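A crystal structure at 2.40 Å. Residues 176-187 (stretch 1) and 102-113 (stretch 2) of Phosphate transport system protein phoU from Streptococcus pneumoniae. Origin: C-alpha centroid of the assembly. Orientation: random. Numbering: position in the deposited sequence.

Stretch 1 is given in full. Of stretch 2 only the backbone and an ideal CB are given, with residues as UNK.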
# COMPACT_ATOMS: atom_id res chain seq x y z
N SER A 176 25.47 -2.78 15.85
CA SER A 176 24.29 -2.88 16.73
C SER A 176 23.19 -3.30 15.78
O SER A 176 22.03 -3.45 16.17
CB SER A 176 23.90 -1.53 17.34
OG SER A 176 23.09 -1.72 18.48
N ILE A 177 23.58 -3.51 14.52
CA ILE A 177 22.66 -3.52 13.37
C ILE A 177 21.72 -4.73 13.17
O ILE A 177 20.72 -4.60 12.46
CB ILE A 177 23.42 -3.22 12.03
CG1 ILE A 177 24.33 -4.38 11.62
CG2 ILE A 177 24.19 -1.90 12.13
CD1 ILE A 177 24.57 -4.49 10.13
N PRO A 178 22.05 -5.92 13.75
CA PRO A 178 21.04 -6.98 13.72
C PRO A 178 19.68 -6.50 14.21
O PRO A 178 18.69 -6.62 13.48
CB PRO A 178 21.61 -8.04 14.67
CG PRO A 178 22.78 -7.39 15.36
CD PRO A 178 23.29 -6.38 14.39
N ASN A 179 19.65 -5.93 15.41
CA ASN A 179 18.45 -5.37 15.99
C ASN A 179 17.99 -4.09 15.30
O ASN A 179 16.79 -3.88 15.13
CB ASN A 179 18.65 -5.09 17.48
CG ASN A 179 18.34 -6.29 18.35
OD1 ASN A 179 18.11 -6.14 19.54
ND2 ASN A 179 18.33 -7.48 17.75
N GLY A 180 18.95 -3.26 14.91
CA GLY A 180 18.66 -2.00 14.23
C GLY A 180 17.80 -2.23 13.02
O GLY A 180 16.71 -1.68 12.90
N THR A 181 18.31 -3.08 12.12
CA THR A 181 17.62 -3.52 10.91
C THR A 181 16.20 -4.02 11.21
O THR A 181 15.27 -3.75 10.44
CB THR A 181 18.43 -4.63 10.18
OG1 THR A 181 19.79 -4.20 10.01
CG2 THR A 181 17.85 -4.93 8.81
N GLN A 182 16.04 -4.71 12.33
CA GLN A 182 14.74 -5.24 12.75
C GLN A 182 13.78 -4.14 13.20
O GLN A 182 12.60 -4.15 12.82
CB GLN A 182 14.91 -6.33 13.82
CG GLN A 182 15.63 -7.60 13.34
CD GLN A 182 15.05 -8.20 12.05
OE1 GLN A 182 13.83 -8.32 11.90
NE2 GLN A 182 15.92 -8.56 11.12
N TYR A 183 14.28 -3.18 13.98
CA TYR A 183 13.49 -2.01 14.37
C TYR A 183 13.20 -1.06 13.20
O TYR A 183 12.22 -0.31 13.24
CB TYR A 183 14.14 -1.26 15.53
CG TYR A 183 13.89 -1.91 16.86
CD1 TYR A 183 12.71 -1.67 17.56
CD2 TYR A 183 14.83 -2.76 17.44
CE1 TYR A 183 12.47 -2.25 18.79
CE2 TYR A 183 14.59 -3.36 18.67
CZ TYR A 183 13.41 -3.10 19.34
OH TYR A 183 13.16 -3.69 20.56
N LEU A 184 14.04 -1.07 12.17
CA LEU A 184 13.71 -0.34 10.95
C LEU A 184 12.50 -0.96 10.27
O LEU A 184 11.57 -0.24 9.89
CB LEU A 184 14.91 -0.25 9.98
CG LEU A 184 16.05 0.71 10.35
CD1 LEU A 184 17.16 0.69 9.30
CD2 LEU A 184 15.57 2.15 10.59
N TYR A 185 12.49 -2.29 10.13
CA TYR A 185 11.35 -3.00 9.54
C TYR A 185 10.08 -2.74 10.33
O TYR A 185 9.06 -2.40 9.74
CB TYR A 185 11.58 -4.51 9.48
CG TYR A 185 12.78 -4.94 8.67
CD1 TYR A 185 13.23 -4.20 7.57
CD2 TYR A 185 13.46 -6.12 8.99
CE1 TYR A 185 14.32 -4.61 6.84
CE2 TYR A 185 14.56 -6.53 8.25
CZ TYR A 185 14.98 -5.78 7.18
OH TYR A 185 16.08 -6.19 6.45
N ILE A 186 10.16 -2.87 11.66
CA ILE A 186 9.02 -2.68 12.54
C ILE A 186 8.35 -1.33 12.31
O ILE A 186 7.13 -1.25 12.16
CB ILE A 186 9.41 -2.85 14.04
CG1 ILE A 186 9.61 -4.33 14.35
CG2 ILE A 186 8.34 -2.24 14.95
CD1 ILE A 186 10.49 -4.60 15.55
N ILE A 187 9.15 -0.26 12.27
CA ILE A 187 8.58 1.07 12.11
C ILE A 187 8.03 1.27 10.70
O ILE A 187 7.07 2.01 10.51
CB ILE A 187 9.53 2.22 12.57
CG1 ILE A 187 10.78 2.33 11.70
CG2 ILE A 187 9.88 2.03 14.04
CD1 ILE A 187 11.47 3.68 11.77
N UNK A 102 7.40 -11.26 12.88
CA UNK A 102 8.63 -11.87 12.34
C UNK A 102 9.89 -11.15 12.81
O UNK A 102 10.88 -11.80 13.14
CB UNK A 102 8.59 -11.87 10.81
N UNK A 103 9.86 -9.82 12.83
CA UNK A 103 10.98 -9.04 13.33
C UNK A 103 11.27 -9.31 14.82
O UNK A 103 12.41 -9.23 15.25
CB UNK A 103 10.70 -7.55 13.11
N UNK A 104 10.22 -9.63 15.59
CA UNK A 104 10.35 -9.97 17.01
C UNK A 104 11.13 -11.27 17.20
O UNK A 104 11.80 -11.45 18.20
CB UNK A 104 8.97 -10.09 17.66
N UNK A 105 11.03 -12.18 16.22
CA UNK A 105 11.76 -13.45 16.26
C UNK A 105 13.25 -13.26 15.96
O UNK A 105 14.07 -14.12 16.29
CB UNK A 105 11.15 -14.44 15.26
N UNK A 106 13.58 -12.14 15.33
CA UNK A 106 14.94 -11.84 14.93
C UNK A 106 15.64 -10.98 15.97
O UNK A 106 16.85 -10.72 15.88
CB UNK A 106 14.95 -11.14 13.57
N UNK A 107 14.89 -10.53 16.97
CA UNK A 107 15.44 -9.70 18.03
C UNK A 107 16.33 -10.49 19.00
O UNK A 107 15.99 -11.60 19.42
CB UNK A 107 14.30 -9.03 18.80
N UNK A 108 17.47 -9.91 19.33
CA UNK A 108 18.41 -10.48 20.29
C UNK A 108 18.47 -9.60 21.52
O UNK A 108 18.45 -8.36 21.43
CB UNK A 108 19.80 -10.64 19.67
N UNK A 109 18.54 -10.24 22.68
CA UNK A 109 18.62 -9.53 23.95
C UNK A 109 19.53 -10.27 24.91
O UNK A 109 19.12 -11.28 25.48
CB UNK A 109 17.23 -9.36 24.56
N UNK A 110 20.78 -9.81 25.11
CA UNK A 110 21.47 -8.76 24.32
C UNK A 110 20.89 -7.32 24.27
O UNK A 110 20.08 -6.94 25.12
CB UNK A 110 21.55 -9.26 22.88
N UNK A 111 21.34 -6.54 23.28
CA UNK A 111 21.09 -5.09 23.20
C UNK A 111 21.31 -4.62 21.74
O UNK A 111 22.00 -5.32 21.00
CB UNK A 111 22.00 -4.33 24.16
N UNK A 112 20.77 -3.48 21.32
CA UNK A 112 19.92 -2.56 22.10
C UNK A 112 18.82 -1.95 21.22
O UNK A 112 18.74 -2.25 20.02
CB UNK A 112 20.77 -1.45 22.72
N UNK A 113 17.97 -1.11 21.81
CA UNK A 113 16.85 -0.47 21.11
C UNK A 113 17.32 0.63 20.16
O UNK A 113 16.52 1.16 19.37
CB UNK A 113 15.86 0.11 22.12

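At position 102 the CA-to-CB bond points sideways and nothing of stretch 1 lies within reach, so almost any helix-compatible residue would serve; it is K102, whose extended chain leads away.

Position 103 is a close site. Its CB points toward the other helix, and the backbones approach closely here, CA of Q182 lying 5.4 Å from CA of position 103. An ideal CB already sits 3.4 Å from Q182 OE1 and 3.6 Å from I186 CG1, which favours a small residue: alanine, perhaps glycine or serine. The residue is A103, and its methyl packs on I186, CB to CG1 at 3.6 Å.

Positions 104 and 105 point away, leaving stretch 1 no say in the choice, so apolar or polar residues of most sizes would do. They are V104 and L105.

At position 106 the CB again points toward stretch 1, but it is crowded: the ideal CB stands 3.3 Å from Q182 CD. A side chain must turn off at once, so a flexible one suits, polar or otherwise. Q106 does this with chi1 and chi2 both m, its end leading away while its CB stays against the Q182 amide.

Position 107 leaves helical angles (phi/psi -73/135). Its CB points sideways, yet N179, Q182 and Y183 offer a hollow within reach of a medium-sized apolar chain; leucine or methionine would fit. L107, with chi1 m and chi2 t, brings CD2 to 3.5 Å from Y183 CE2 and 3.8 Å from Q182 CB, so one methyl touches both the aromatic ring and the aliphatic root of the glutamine.

Position 108 is extended, and its backbone is what meets the helix, beside the N179 amide. The sideways CB asks little, and many polar or long residues would do. It is K108, whose end leads away.

Positions 109 and 110 have no side-chain contact with stretch 1. At 109 most side chains would do. The CB of 110 does point toward it, but across open space; the phi/psi of 61/-162 would suit glycine best, with asparagine a less easy choice. They are E109 and N110, the latter following a cis peptide bond.

Position 111 points away and tolerates most residues; Q111 lies there.

Position 112, also after a cis peptide, starts away, its ideal CB 4.8 Å from S176 OG. A chain long enough to bend back could reach S176, whether apolar or polar. L112 folds back with both chi angles p, setting CD1 3.4 Å from S176 OG.

At position 113 the CB points sideways, 4.9 Å from Y183 CZ, so small or medium residues fit. A113 lays its CA 4.4 Å from Y183 CE2.

Stretch 2 (102-113) KAVLQLKENQLA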
# COMPACT_ATOMS: atom_id res chain seq x y z
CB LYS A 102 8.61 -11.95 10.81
CG LYS A 102 7.43 -12.70 10.23
CD LYS A 102 7.57 -12.84 8.73
CE LYS A 102 6.29 -13.37 8.10
NZ LYS A 102 6.55 -13.88 6.73
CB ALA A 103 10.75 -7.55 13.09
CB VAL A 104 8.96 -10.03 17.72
CG1 VAL A 104 9.06 -10.70 19.10
CG2 VAL A 104 8.34 -8.63 17.83
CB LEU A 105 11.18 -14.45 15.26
CG LEU A 105 9.70 -14.84 15.29
CD1 LEU A 105 9.42 -15.78 14.12
CD2 LEU A 105 9.34 -15.49 16.61
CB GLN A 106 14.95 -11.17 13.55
CG GLN A 106 14.30 -12.00 12.44
CD GLN A 106 15.06 -13.30 12.16
OE1 GLN A 106 16.05 -13.30 11.45
NE2 GLN A 106 14.57 -14.40 12.72
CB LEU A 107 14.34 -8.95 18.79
CG LEU A 107 13.67 -7.77 18.08
CD1 LEU A 107 12.61 -7.13 18.96
CD2 LEU A 107 14.70 -6.73 17.64
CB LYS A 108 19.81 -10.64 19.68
CG LYS A 108 19.86 -11.43 18.37
CD LYS A 108 19.74 -12.93 18.60
CE LYS A 108 20.02 -13.72 17.32
NZ LYS A 108 18.97 -13.52 16.29
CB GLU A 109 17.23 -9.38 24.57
CG GLU A 109 16.53 -8.07 24.26
CD GLU A 109 16.01 -7.39 25.51
OE1 GLU A 109 16.79 -7.26 26.49
OE2 GLU A 109 14.83 -6.98 25.52
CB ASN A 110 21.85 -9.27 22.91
CG ASN A 110 22.88 -10.40 22.96
OD1 ASN A 110 23.56 -10.61 23.97
ND2 ASN A 110 22.99 -11.13 21.86
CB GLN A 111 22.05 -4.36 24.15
CG GLN A 111 23.53 -4.61 23.87
CD GLN A 111 24.43 -3.47 24.35
OE1 GLN A 111 25.12 -2.84 23.55
NE2 GLN A 111 24.43 -3.22 25.65
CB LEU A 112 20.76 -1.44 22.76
CG LEU A 112 21.97 -0.82 22.04
CD1 LEU A 112 21.55 0.11 20.89
CD2 LEU A 112 22.85 -0.08 23.02
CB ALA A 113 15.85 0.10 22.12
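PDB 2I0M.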